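Local coordinates for protein putative dioxygenase (1H-3-hydroxy-4-oxoquinaldine 2,4-dioxygenase) (Mycobacteroides abscessus subsp. abscessus, PDB 6RA3) that cleaves the ring of the Pseudomonas quinolone signal PQS with dioxygen, yielding N-octanoylanthranilate and carbon monoxide, and so takes part in degrading this quorum-sensing molecule, at residues P23-L28 with Q49-V54; G70-A75 with A102-D107; E86-V91 with A111-A116; L122-A127 with G195-R200; T159-V164 with G249-Q254. One frame throughout, in Å; residues are numbered along the deposited sequence.

Contact 1: P23-L28 with Q49-V54; sequences PVFVTL and QRTVRV
F25 and T27 meet R50, V52 and V54 through four backbone hydrogen bonds, the ladder of two parallel strands in the central sheet of an alpha/beta hydrolase fold. F25 N gives to R50 O at 2.9 Å, and F25 O takes the amide of V52 at 2.8 Å. T27 repeats the pattern, its N on V52 O and its O bonded by V54 N. The bond from V52 N is almost straight, 169° at the hydrogen. Each of these acceptors but T27 O also receives a CA-H contact, the one from V26 CA to V52 O measuring 3.2 Å.

Side-chain hydroxyls are used as well. T51 OG1 donates back to Q49 O from above the carbonyl plane, while its oxygen lies in the plane of the F25 ring, at the edge. T27 OG1, set between its own N and carbonyl carbon (chi1 78°), shares a water with V54 O, the water standing 2.9 Å from T27 OG1. On the face carrying V26, V52 and V54, V26 CG1 meets V54 CG2; V24 CG1 rests 3.9 Å from V52 CG2.

R53 forms salt bridges with D15 and D39, and R50 with D16. Within this beta-alpha-beta unit, which includes helix 42-48, the chemistry implies a division of labour: amides and carbonyls hold the register, whereas the arginines are paired with acids beyond it.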
# COMPACT_ATOMS: atom_id res chain seq x y z
N PRO A 23 -3.07 21.24 18.74
CA PRO A 23 -4.13 20.32 18.30
C PRO A 23 -3.78 19.62 17.00
O PRO A 23 -3.15 20.19 16.10
CB PRO A 23 -5.35 21.23 18.11
CG PRO A 23 -5.06 22.43 18.94
CD PRO A 23 -3.56 22.62 18.83
N VAL A 24 -4.25 18.38 16.91
CA VAL A 24 -4.04 17.52 15.75
C VAL A 24 -5.16 17.77 14.75
O VAL A 24 -6.34 17.83 15.12
CB VAL A 24 -4.01 16.05 16.22
CG1 VAL A 24 -3.86 15.05 15.04
CG2 VAL A 24 -2.91 15.86 17.25
N PHE A 25 -4.81 17.92 13.48
CA PHE A 25 -5.83 17.85 12.43
C PHE A 25 -6.27 16.40 12.19
O PHE A 25 -5.43 15.51 11.98
CB PHE A 25 -5.30 18.44 11.14
CG PHE A 25 -5.16 19.94 11.17
CD1 PHE A 25 -6.20 20.74 11.62
CD2 PHE A 25 -3.99 20.54 10.74
CE1 PHE A 25 -6.08 22.11 11.64
CE2 PHE A 25 -3.86 21.92 10.76
CZ PHE A 25 -4.91 22.71 11.21
N VAL A 26 -7.58 16.15 12.22
CA VAL A 26 -8.14 14.83 11.94
C VAL A 26 -9.07 14.97 10.74
O VAL A 26 -10.10 15.66 10.82
CB VAL A 26 -8.86 14.21 13.14
CG1 VAL A 26 -9.45 12.85 12.76
CG2 VAL A 26 -7.93 14.05 14.31
N THR A 27 -8.67 14.39 9.62
CA THR A 27 -9.45 14.46 8.41
C THR A 27 -10.44 13.31 8.39
O THR A 27 -10.14 12.18 8.81
CB THR A 27 -8.58 14.43 7.15
OG1 THR A 27 -8.14 13.09 6.86
CG2 THR A 27 -7.39 15.36 7.30
N LEU A 28 -11.65 13.63 7.95
CA LEU A 28 -12.78 12.70 7.92
C LEU A 28 -13.43 12.92 6.58
O LEU A 28 -13.78 14.06 6.24
CB LEU A 28 -13.76 12.96 9.06
CG LEU A 28 -13.19 12.83 10.47
CD1 LEU A 28 -14.15 13.43 11.47
CD2 LEU A 28 -12.87 11.39 10.82
N GLN A 49 0.59 20.89 11.60
CA GLN A 49 0.28 20.14 12.80
C GLN A 49 0.39 18.66 12.50
O GLN A 49 0.30 18.25 11.35
CB GLN A 49 -1.14 20.40 13.32
CG GLN A 49 -1.57 21.85 13.47
CD GLN A 49 -0.91 22.56 14.64
OE1 GLN A 49 -0.56 21.94 15.67
NE2 GLN A 49 -0.72 23.87 14.50
N ARG A 50 0.52 17.86 13.54
CA ARG A 50 0.27 16.44 13.38
C ARG A 50 -1.09 16.29 12.74
O ARG A 50 -2.07 16.86 13.22
CB ARG A 50 0.30 15.71 14.72
CG ARG A 50 0.08 14.17 14.65
CD ARG A 50 -0.02 13.55 16.04
NE ARG A 50 -0.10 12.10 15.99
CZ ARG A 50 -0.20 11.32 17.06
NH1 ARG A 50 -0.25 11.84 18.26
NH2 ARG A 50 -0.24 10.01 16.91
N THR A 51 -1.12 15.57 11.62
CA THR A 51 -2.34 15.31 10.86
C THR A 51 -2.58 13.80 10.81
O THR A 51 -1.70 13.04 10.42
CB THR A 51 -2.19 15.89 9.47
OG1 THR A 51 -2.08 17.32 9.60
CG2 THR A 51 -3.39 15.52 8.58
N VAL A 52 -3.78 13.39 11.24
CA VAL A 52 -4.23 11.99 11.22
C VAL A 52 -5.39 11.94 10.25
O VAL A 52 -6.44 12.55 10.49
CB VAL A 52 -4.66 11.50 12.62
CG1 VAL A 52 -5.32 10.11 12.55
CG2 VAL A 52 -3.51 11.49 13.59
N ARG A 53 -5.21 11.24 9.13
CA ARG A 53 -6.29 11.05 8.16
C ARG A 53 -6.98 9.73 8.47
O ARG A 53 -6.32 8.70 8.64
CB ARG A 53 -5.77 11.07 6.73
CG ARG A 53 -5.08 12.34 6.32
CD ARG A 53 -4.84 12.36 4.83
NE ARG A 53 -3.83 11.37 4.48
CZ ARG A 53 -3.53 10.99 3.25
NH1 ARG A 53 -4.18 11.50 2.20
NH2 ARG A 53 -2.58 10.10 3.06
N VAL A 54 -8.31 9.76 8.59
CA VAL A 54 -9.07 8.63 9.11
C VAL A 54 -10.05 8.14 8.05
O VAL A 54 -10.74 8.94 7.41
CB VAL A 54 -9.82 8.99 10.40
CG1 VAL A 54 -10.70 7.83 10.84
CG2 VAL A 54 -8.86 9.34 11.50
O HOH W 1 -10.09 11.28 5.75

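Contact 2: G70-A75 with A102-D107; sequences GIDEMA and ALEIAD
A75 sets its CB against the side chain of I105, 3.5 Å from CG1, a carbon pair tighter than usual and the closest contact between segments 70-75 and 102-107. A methyl group is all that A75 brings, and the backbones come correspondingly near: the CA atoms of A75 and I105 are 5.3 Å apart. Over the short segments the axes pass at 8.8 Å and are inclined by 63°.

Conformation decides what each longer chain contributes. I105 carries CG1 anti to its carbonyl carbon (chi1 -65°), which puts that atom beside both CA and CB of A75, with CD1 following near A75 CA. E104 has CG anti to the backbone N (chi1 179°) and then bends at chi2. Its methylene CG lies 3.7 Å from A75 CB, while its CB is approached by I71 CG2 at 4.2 Å. The acid is thus aliphatic at its base and polar at its tip.

At that tip E104 OE2 and D72 OD1 are 4.3 Å apart, two like charges. A water donates to E104 OE2 at 3.1 Å and, weakly, to D72 OD1. R108 forms a salt bridge with E104 OE2 and R200 one with OE1, which probably eases the repulsion.

The helices rest on the sheet through I105, which continues onto F90 of strand 90-95, and A102, which touches both that strand and strand 116-120; M74, on helix 71-84, packs on the loop residues W31 and W56.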
# COMPACT_ATOMS: atom_id res chain seq x y z
N GLY A 70 -23.83 3.51 11.26
CA GLY A 70 -24.04 4.90 10.86
C GLY A 70 -23.20 5.84 11.70
O GLY A 70 -22.06 5.52 12.06
N ILE A 71 -23.78 6.99 12.05
CA ILE A 71 -22.98 8.10 12.58
C ILE A 71 -22.44 7.77 13.97
O ILE A 71 -21.28 8.09 14.28
CB ILE A 71 -23.80 9.40 12.54
CG1 ILE A 71 -24.04 9.78 11.07
CG2 ILE A 71 -23.07 10.54 13.19
CD1 ILE A 71 -25.21 10.71 10.84
N ASP A 72 -23.23 7.11 14.82
CA ASP A 72 -22.73 6.72 16.14
C ASP A 72 -21.44 5.89 16.04
O ASP A 72 -20.51 6.08 16.84
CB ASP A 72 -23.79 5.92 16.90
CG ASP A 72 -24.94 6.80 17.38
OD1 ASP A 72 -24.72 8.02 17.54
OD2 ASP A 72 -26.06 6.26 17.59
N GLU A 73 -21.38 4.96 15.07
CA GLU A 73 -20.20 4.12 14.88
C GLU A 73 -19.04 4.91 14.28
O GLU A 73 -17.89 4.72 14.66
CB GLU A 73 -20.55 2.92 13.99
CG GLU A 73 -21.35 1.83 14.67
CD GLU A 73 -22.77 2.27 15.03
OE1 GLU A 73 -23.39 3.01 14.22
OE2 GLU A 73 -23.25 1.90 16.13
N MET A 74 -19.32 5.79 13.33
CA MET A 74 -18.25 6.59 12.73
C MET A 74 -17.53 7.42 13.80
O MET A 74 -16.30 7.51 13.80
CB MET A 74 -18.84 7.46 11.63
CG MET A 74 -19.23 6.67 10.37
SD MET A 74 -20.55 7.46 9.42
CE MET A 74 -19.64 8.25 8.12
N ALA A 75 -18.28 7.95 14.75
CA ALA A 75 -17.75 8.73 15.86
C ALA A 75 -17.09 7.87 16.93
O ALA A 75 -16.05 8.24 17.48
CB ALA A 75 -18.87 9.56 16.49
N ALA A 102 -18.43 14.29 12.68
CA ALA A 102 -17.58 15.31 13.32
C ALA A 102 -18.31 16.04 14.44
O ALA A 102 -17.75 16.27 15.51
CB ALA A 102 -17.09 16.31 12.26
N LEU A 103 -19.59 16.38 14.23
CA LEU A 103 -20.35 17.06 15.28
C LEU A 103 -20.70 16.12 16.42
O LEU A 103 -20.67 16.51 17.59
CB LEU A 103 -21.59 17.70 14.67
CG LEU A 103 -21.22 18.72 13.58
CD1 LEU A 103 -22.40 19.14 12.74
CD2 LEU A 103 -20.59 19.94 14.25
N GLU A 104 -20.99 14.86 16.10
CA GLU A 104 -21.19 13.88 17.16
C GLU A 104 -19.93 13.74 17.98
O GLU A 104 -19.99 13.68 19.22
CB GLU A 104 -21.63 12.53 16.56
CG GLU A 104 -21.85 11.42 17.59
CD GLU A 104 -22.95 11.76 18.61
OE1 GLU A 104 -23.84 12.56 18.27
OE2 GLU A 104 -22.91 11.23 19.75
N ILE A 105 -18.76 13.68 17.32
CA ILE A 105 -17.50 13.58 18.06
C ILE A 105 -17.30 14.82 18.93
O ILE A 105 -16.87 14.72 20.09
CB ILE A 105 -16.31 13.38 17.09
CG1 ILE A 105 -16.41 12.03 16.34
CG2 ILE A 105 -14.97 13.49 17.85
CD1 ILE A 105 -15.56 11.96 15.04
N ALA A 106 -17.57 16.00 18.37
CA ALA A 106 -17.41 17.22 19.18
C ALA A 106 -18.31 17.18 20.40
O ALA A 106 -17.90 17.58 21.50
CB ALA A 106 -17.73 18.46 18.35
N ASP A 107 -19.53 16.66 20.25
CA ASP A 107 -20.47 16.63 21.37
C ASP A 107 -20.04 15.64 22.43
O ASP A 107 -20.25 15.87 23.63
CB ASP A 107 -21.87 16.28 20.86
CG ASP A 107 -22.94 16.47 21.92
OD1 ASP A 107 -22.70 17.24 22.88
OD2 ASP A 107 -24.01 15.83 21.79
O HOH W 2 -25.13 9.31 20.67

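Contact 3: E86-V91 with A111-A116; sequences EVDSFV and AQRVPA
R113 lies across the turn that leads into strand 90-95, and its side chain can be followed atom by atom. From CB the chain leaves with CG anti to the backbone N (chi1 173°), and CG comes within 3.9 Å of F90 CE1. The chain then bends at chi2, and CD passes close to D88, 3.5 Å from OD1. NE donates a hydrogen bond to D88 O at 2.7 Å; the oxygen lies in the guanidinium plane, whereas the donor stands above the carbonyl plane and the N-H...O angle is only 134°. The same NE sits at the edge of the F90 ring, whose plane is turned 80° from the guanidinium. Farther out, CZ and NH2 approach V87 O, and NH2 forms a salt bridge with D83 of helix 71-84.

F90 is held from two more directions. Its N bonds to R113 O at 3.0 Å, and V114 CG2 lies over one ring face, 3.6 Å from the centroid and offset toward the rim, in a CH-pi contact. The other end of the contact is apolar, V91 CG2 meeting A116 CB at 4.0 Å where strand 116-120 begins.

Two buried oxygens, F90 O and A116 O, have no hydrogen-bond partner in the model; CH groups lie near them, such as V114 CA by F90 O and V91 CA by A116 O. The chemistry implies that a single arginine ties a loop carbonyl to a helix acid, while at the strand entrance one backbone bond, F90 N to R113 O, is accompanied by CH-O contacts.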
# COMPACT_ATOMS: atom_id res chain seq x y z
N GLU A 86 -2.91 8.20 21.12
CA GLU A 86 -2.69 9.24 22.12
C GLU A 86 -2.73 10.64 21.52
O GLU A 86 -1.85 11.48 21.74
CB GLU A 86 -1.39 9.01 22.86
CG GLU A 86 -1.31 7.67 23.51
CD GLU A 86 0.07 7.40 24.06
OE1 GLU A 86 0.48 8.10 25.03
OE2 GLU A 86 0.75 6.49 23.49
N VAL A 87 -3.78 10.89 20.76
CA VAL A 87 -4.11 12.23 20.32
C VAL A 87 -4.93 12.85 21.43
O VAL A 87 -5.95 12.29 21.85
CB VAL A 87 -4.88 12.22 19.00
CG1 VAL A 87 -5.42 13.60 18.69
CG2 VAL A 87 -3.97 11.72 17.88
N ASP A 88 -4.47 13.98 21.96
CA ASP A 88 -5.27 14.70 22.93
C ASP A 88 -6.21 15.65 22.20
O ASP A 88 -7.23 15.22 21.64
CB ASP A 88 -4.39 15.45 23.94
CG ASP A 88 -5.20 15.98 25.14
OD1 ASP A 88 -6.44 15.75 25.19
OD2 ASP A 88 -4.59 16.61 26.04
N SER A 89 -5.89 16.94 22.15
CA SER A 89 -6.81 17.89 21.55
C SER A 89 -6.68 17.83 20.03
O SER A 89 -5.58 17.66 19.49
CB SER A 89 -6.56 19.31 22.06
OG SER A 89 -5.25 19.76 21.76
N PHE A 90 -7.81 17.96 19.35
CA PHE A 90 -7.79 17.79 17.91
C PHE A 90 -8.93 18.55 17.28
O PHE A 90 -9.94 18.87 17.91
CB PHE A 90 -7.83 16.30 17.52
CG PHE A 90 -9.07 15.54 17.97
CD1 PHE A 90 -9.11 14.90 19.20
CD2 PHE A 90 -10.16 15.42 17.13
CE1 PHE A 90 -10.24 14.15 19.59
CE2 PHE A 90 -11.28 14.67 17.51
CZ PHE A 90 -11.32 14.04 18.73
N VAL A 91 -8.75 18.81 16.00
CA VAL A 91 -9.65 19.61 15.19
C VAL A 91 -10.10 18.76 14.02
O VAL A 91 -9.39 18.64 13.02
CB VAL A 91 -8.97 20.90 14.71
CG1 VAL A 91 -9.79 21.57 13.64
CG2 VAL A 91 -8.73 21.84 15.88
N ALA A 111 -15.39 20.70 24.41
CA ALA A 111 -14.70 21.76 23.68
C ALA A 111 -13.24 21.92 24.08
O ALA A 111 -12.51 22.61 23.36
CB ALA A 111 -15.43 23.09 23.89
N GLN A 112 -12.80 21.31 25.19
CA GLN A 112 -11.38 21.32 25.54
C GLN A 112 -10.62 20.26 24.74
O GLN A 112 -9.55 20.55 24.19
CB GLN A 112 -11.20 21.09 27.04
CG GLN A 112 -11.75 22.22 27.97
CD GLN A 112 -13.27 22.16 28.21
OE1 GLN A 112 -13.84 21.09 28.48
NE2 GLN A 112 -13.94 23.32 28.12
N ARG A 113 -11.19 19.05 24.63
CA ARG A 113 -10.59 18.01 23.80
C ARG A 113 -10.78 18.31 22.31
O ARG A 113 -9.87 18.08 21.51
CB ARG A 113 -11.18 16.65 24.15
CG ARG A 113 -10.77 15.47 23.23
CD ARG A 113 -9.46 14.84 23.70
NE ARG A 113 -9.04 13.70 22.87
CZ ARG A 113 -9.34 12.42 23.11
NH1 ARG A 113 -10.09 12.06 24.15
NH2 ARG A 113 -8.87 11.49 22.30
N VAL A 114 -11.94 18.83 21.93
CA VAL A 114 -12.20 19.20 20.54
C VAL A 114 -12.58 20.68 20.49
O VAL A 114 -13.77 21.02 20.58
CB VAL A 114 -13.29 18.32 19.91
CG1 VAL A 114 -13.74 18.85 18.54
CG2 VAL A 114 -12.76 16.90 19.77
N PRO A 115 -11.59 21.57 20.36
CA PRO A 115 -11.87 23.02 20.40
C PRO A 115 -12.40 23.58 19.10
O PRO A 115 -12.84 24.74 19.08
CB PRO A 115 -10.50 23.61 20.71
CG PRO A 115 -9.58 22.69 19.97
CD PRO A 115 -10.15 21.31 20.21
N ALA A 116 -12.35 22.84 18.01
CA ALA A 116 -12.86 23.38 16.77
C ALA A 116 -13.17 22.24 15.80
O ALA A 116 -12.67 21.12 15.95
CB ALA A 116 -11.87 24.37 16.15

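Contact 4: L122-A127 with G195-R200; sequences LIMTPA and GSPMRR
M124 lays its sulfur over the start of helix 197-202, SD standing 3.8 Å from P197 CB and 3.7 Å from M198 CG. The bend at chi2 (-71°) carries SD to that position. M198, extended beyond CG, runs across M124 at about a right angle, and its CE reaches M124 CB at 3.8 Å. L122 CD2 reaches the same P197 CB at 3.9 Å.

Two waters bridge the segments. One molecule donates to M124 O at 3.0 Å and lies 2.7 Å from S196 OG; a second accepts from A127 N and donates to G195 O. S196 is the N-cap of the helix, its OG accepting a weak bond from R199 N, and its CB packs against the carbonyl oxygens of M124 and T125. G195, with positive phi (89°), follows helix 177-194 and leads into the cap. P126 CA adds a CA-H contact to G195 O.

Y191, W100 and H97 extend the packing around L122, and H97 is the probable substrate-binding residue. The side chain of I123 is also about 6 Å from that of H246, the probable proton donor/acceptor. A loop after strand 116-120, packed against the first turn of helix 197-202, thus forms part of the active-site surroundings in this alpha/beta hydrolase fold.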
# COMPACT_ATOMS: atom_id res chain seq x y z
N LEU A 122 -21.55 20.87 3.46
CA LEU A 122 -22.64 20.11 4.07
C LEU A 122 -23.93 20.93 4.03
O LEU A 122 -23.95 22.08 4.49
CB LEU A 122 -22.29 19.74 5.52
CG LEU A 122 -23.38 19.10 6.39
CD1 LEU A 122 -23.92 17.80 5.77
CD2 LEU A 122 -22.86 18.86 7.79
N ILE A 123 -25.00 20.35 3.47
CA ILE A 123 -26.28 21.05 3.30
C ILE A 123 -26.79 21.49 4.67
O ILE A 123 -27.08 20.65 5.54
CB ILE A 123 -27.28 20.15 2.56
CG1 ILE A 123 -26.86 19.95 1.10
CG2 ILE A 123 -28.70 20.71 2.59
CD1 ILE A 123 -26.79 21.23 0.28
N MET A 124 -26.89 22.80 4.88
CA MET A 124 -27.24 23.31 6.20
C MET A 124 -28.74 23.54 6.37
O MET A 124 -29.23 23.63 7.51
CB MET A 124 -26.47 24.61 6.47
CG MET A 124 -24.97 24.37 6.76
SD MET A 124 -24.69 23.60 8.37
CE MET A 124 -22.97 23.09 8.14
N THR A 125 -29.49 23.63 5.27
CA THR A 125 -30.95 23.64 5.29
C THR A 125 -31.49 22.26 5.69
O THR A 125 -30.73 21.29 5.79
CB THR A 125 -31.49 24.02 3.91
OG1 THR A 125 -31.03 23.08 2.94
CG2 THR A 125 -31.03 25.41 3.50
N PRO A 126 -32.80 22.14 5.92
CA PRO A 126 -33.41 20.80 5.89
C PRO A 126 -33.25 20.16 4.51
O PRO A 126 -33.08 20.84 3.49
CB PRO A 126 -34.88 21.07 6.23
CG PRO A 126 -34.85 22.33 7.06
CD PRO A 126 -33.73 23.15 6.46
N ALA A 127 -33.28 18.84 4.50
CA ALA A 127 -33.02 18.10 3.28
C ALA A 127 -34.00 18.51 2.17
O ALA A 127 -35.21 18.26 2.29
CB ALA A 127 -33.12 16.59 3.53
N GLY A 195 -33.48 17.56 11.67
CA GLY A 195 -34.02 18.59 10.80
C GLY A 195 -32.97 19.11 9.86
O GLY A 195 -33.13 19.06 8.63
N SER A 196 -31.87 19.60 10.44
CA SER A 196 -30.76 20.11 9.65
C SER A 196 -29.51 20.09 10.52
O SER A 196 -29.60 19.95 11.75
CB SER A 196 -31.04 21.54 9.14
OG SER A 196 -30.78 22.50 10.16
N PRO A 197 -28.33 20.21 9.91
CA PRO A 197 -27.09 20.25 10.71
C PRO A 197 -27.01 21.46 11.65
O PRO A 197 -26.43 21.37 12.74
CB PRO A 197 -25.98 20.29 9.65
CG PRO A 197 -26.65 20.04 8.32
CD PRO A 197 -28.08 20.46 8.48
N MET A 198 -27.58 22.60 11.25
CA MET A 198 -27.58 23.77 12.13
C MET A 198 -28.36 23.50 13.41
O MET A 198 -27.93 23.87 14.51
CB MET A 198 -28.14 24.97 11.40
CG MET A 198 -27.20 25.49 10.32
SD MET A 198 -27.84 26.92 9.43
CE MET A 198 -26.37 27.68 8.71
N ARG A 199 -29.51 22.83 13.28
CA ARG A 199 -30.25 22.43 14.48
C ARG A 199 -29.45 21.43 15.29
O ARG A 199 -29.43 21.49 16.53
CB ARG A 199 -31.63 21.89 14.09
CG ARG A 199 -32.60 22.99 13.67
CD ARG A 199 -33.95 22.46 13.19
NE ARG A 199 -34.71 21.80 14.26
CZ ARG A 199 -35.34 22.43 15.25
NH1 ARG A 199 -35.30 23.76 15.33
NH2 ARG A 199 -36.01 21.74 16.17
N ARG A 200 -28.75 20.50 14.62
CA ARG A 200 -27.86 19.62 15.36
C ARG A 200 -26.83 20.44 16.14
O ARG A 200 -26.58 20.18 17.32
CB ARG A 200 -27.19 18.61 14.42
CG ARG A 200 -26.66 17.34 15.13
CD ARG A 200 -25.33 17.55 15.88
NE ARG A 200 -25.00 16.42 16.76
CZ ARG A 200 -25.20 16.40 18.08
NH1 ARG A 200 -25.71 17.46 18.70
NH2 ARG A 200 -24.90 15.31 18.78
O HOH W 3 -31.27 25.03 9.25
O HOH W 4 -34.54 17.74 6.85

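Contact 5: T159-V164 with G249-Q254; sequences TTNQAV and GIELPQ
N161 faces two ways at once: its OD1 caps its own helix while its ND2 looks across to helix 248-251, where a water links the two segments. This is an N-cap at the start of helix 162-170, in the alpha/beta hydrolase fold. OD1 accepts from V164 N at 2.8 Å, with the donor in the carbonyl plane and an N-H...O angle of 161°. The cap is itself placed by an ST turn, in which N161 N gives a nearly straight bond to T159 OG1.

CG of N161 is anti to the backbone N (chi1 -180°). Beyond it ND2 lies 3.5 Å from E251 CG, and it is thus the methylene group of the acid that the amide touches. The amide and carboxylate planes are 84° apart. The carboxylate is engaged beyond the pair, OE2 with E244 N and OE1 with T245 OG1.

Hydrocarbon fills the rest. I250 CG2, anti to its own N, receives A163 CB at 3.6 Å and V164 CG2 at 4.0 Å. V164 CG2 also rests 3.7 Å from E251 CB, and V164 continues onto T245 and F247, which flank H246, the probable proton donor/acceptor of the active site. The side chains of V164 and H246 are about 7 Å apart. The water accepts from N161 ND2 at 3.1 Å and lies 2.8 Å from I250 O, to which it probably donates.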
# COMPACT_ATOMS: atom_id res chain seq x y z
N THR A 159 -17.11 20.81 -13.95
CA THR A 159 -15.77 21.31 -13.67
C THR A 159 -14.73 20.69 -14.61
O THR A 159 -14.95 19.64 -15.22
CB THR A 159 -15.40 21.01 -12.22
OG1 THR A 159 -14.07 21.47 -11.95
CG2 THR A 159 -15.48 19.49 -11.93
N THR A 160 -13.58 21.36 -14.74
CA THR A 160 -12.42 20.78 -15.42
C THR A 160 -11.24 20.57 -14.47
O THR A 160 -10.14 20.24 -14.92
CB THR A 160 -11.98 21.62 -16.64
OG1 THR A 160 -11.63 22.95 -16.23
CG2 THR A 160 -13.07 21.68 -17.70
N ASN A 161 -11.44 20.75 -13.16
CA ASN A 161 -10.38 20.53 -12.18
C ASN A 161 -9.91 19.07 -12.19
O ASN A 161 -10.66 18.16 -11.82
CB ASN A 161 -10.88 20.94 -10.79
CG ASN A 161 -9.85 20.75 -9.73
OD1 ASN A 161 -9.57 19.62 -9.32
ND2 ASN A 161 -9.27 21.85 -9.25
N GLN A 162 -8.66 18.83 -12.60
CA GLN A 162 -8.18 17.46 -12.77
C GLN A 162 -8.15 16.69 -11.45
O GLN A 162 -8.43 15.49 -11.44
CB GLN A 162 -6.78 17.49 -13.41
CG GLN A 162 -6.36 16.19 -14.12
CD GLN A 162 -7.28 15.83 -15.29
OE1 GLN A 162 -8.25 16.54 -15.58
NE2 GLN A 162 -6.97 14.72 -15.96
N ALA A 163 -7.84 17.36 -10.33
CA ALA A 163 -7.89 16.70 -9.03
C ALA A 163 -9.28 16.16 -8.72
O ALA A 163 -9.44 15.01 -8.31
CB ALA A 163 -7.43 17.66 -7.92
N VAL A 164 -10.31 17.00 -8.89
CA VAL A 164 -11.68 16.58 -8.58
C VAL A 164 -12.13 15.50 -9.56
O VAL A 164 -12.67 14.46 -9.16
CB VAL A 164 -12.64 17.78 -8.58
CG1 VAL A 164 -14.09 17.34 -8.36
CG2 VAL A 164 -12.26 18.74 -7.49
N GLY A 249 -12.13 20.80 -0.55
CA GLY A 249 -10.85 20.27 -0.08
C GLY A 249 -9.96 19.71 -1.18
O GLY A 249 -8.74 19.70 -1.04
N ILE A 250 -10.55 19.26 -2.29
CA ILE A 250 -9.79 18.73 -3.41
C ILE A 250 -9.61 19.78 -4.49
O ILE A 250 -8.58 19.82 -5.16
CB ILE A 250 -10.47 17.47 -4.00
CG1 ILE A 250 -10.75 16.43 -2.92
CG2 ILE A 250 -9.60 16.90 -5.15
CD1 ILE A 250 -11.54 15.22 -3.42
N GLU A 251 -10.67 20.57 -4.73
CA GLU A 251 -10.60 21.59 -5.77
C GLU A 251 -9.70 22.73 -5.33
O GLU A 251 -8.97 23.30 -6.15
CB GLU A 251 -11.99 22.11 -6.09
CG GLU A 251 -12.01 22.97 -7.33
CD GLU A 251 -13.30 23.75 -7.51
OE1 GLU A 251 -14.19 23.67 -6.64
OE2 GLU A 251 -13.41 24.44 -8.54
N LEU A 252 -9.74 23.08 -4.04
CA LEU A 252 -9.00 24.23 -3.49
C LEU A 252 -8.24 23.84 -2.23
O LEU A 252 -8.48 24.38 -1.14
CB LEU A 252 -9.98 25.36 -3.21
CG LEU A 252 -10.65 25.87 -4.48
CD1 LEU A 252 -11.83 26.74 -4.11
CD2 LEU A 252 -9.60 26.63 -5.30
N PRO A 253 -7.28 22.91 -2.34
CA PRO A 253 -6.63 22.38 -1.13
C PRO A 253 -5.90 23.43 -0.30
O PRO A 253 -6.03 23.44 0.93
CB PRO A 253 -5.68 21.31 -1.69
CG PRO A 253 -5.38 21.75 -3.04
CD PRO A 253 -6.67 22.37 -3.56
N GLN A 254 -5.12 24.32 -0.92
CA GLN A 254 -4.38 25.30 -0.12
C GLN A 254 -5.33 26.23 0.64
O GLN A 254 -5.17 26.48 1.84
CB GLN A 254 -3.43 26.10 -1.00
CG GLN A 254 -2.79 27.25 -0.26
CD GLN A 254 -1.36 27.49 -0.70
OE1 GLN A 254 -1.05 27.45 -1.89
NE2 GLN A 254 -0.48 27.74 0.27
O HOH W 5 -7.09 20.90 -7.31

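Contact 1 is the buried core and contact 5 the surface case, with contacts 2, 3 and 4 partly buried. Contacts 1 and 3 hold neighbouring strands of one sheet: V24 bonds to the segment 86-91 through its backbone. Contacts 2 and 3 share a seam where I105 meets F90, and contacts 2 and 4 are tied by R200, which pairs with E104 and D107. Contact 5 touches none of the others. Chemistry follows place: main-chain bonds dominate between strands, alkyl packing with a pair of acids at its rim between helices, an arginine-to-carbonyl bond at a strand entrance, and caps at helix starts in contacts 4 and 5, with waters bridging every contact but contact 3.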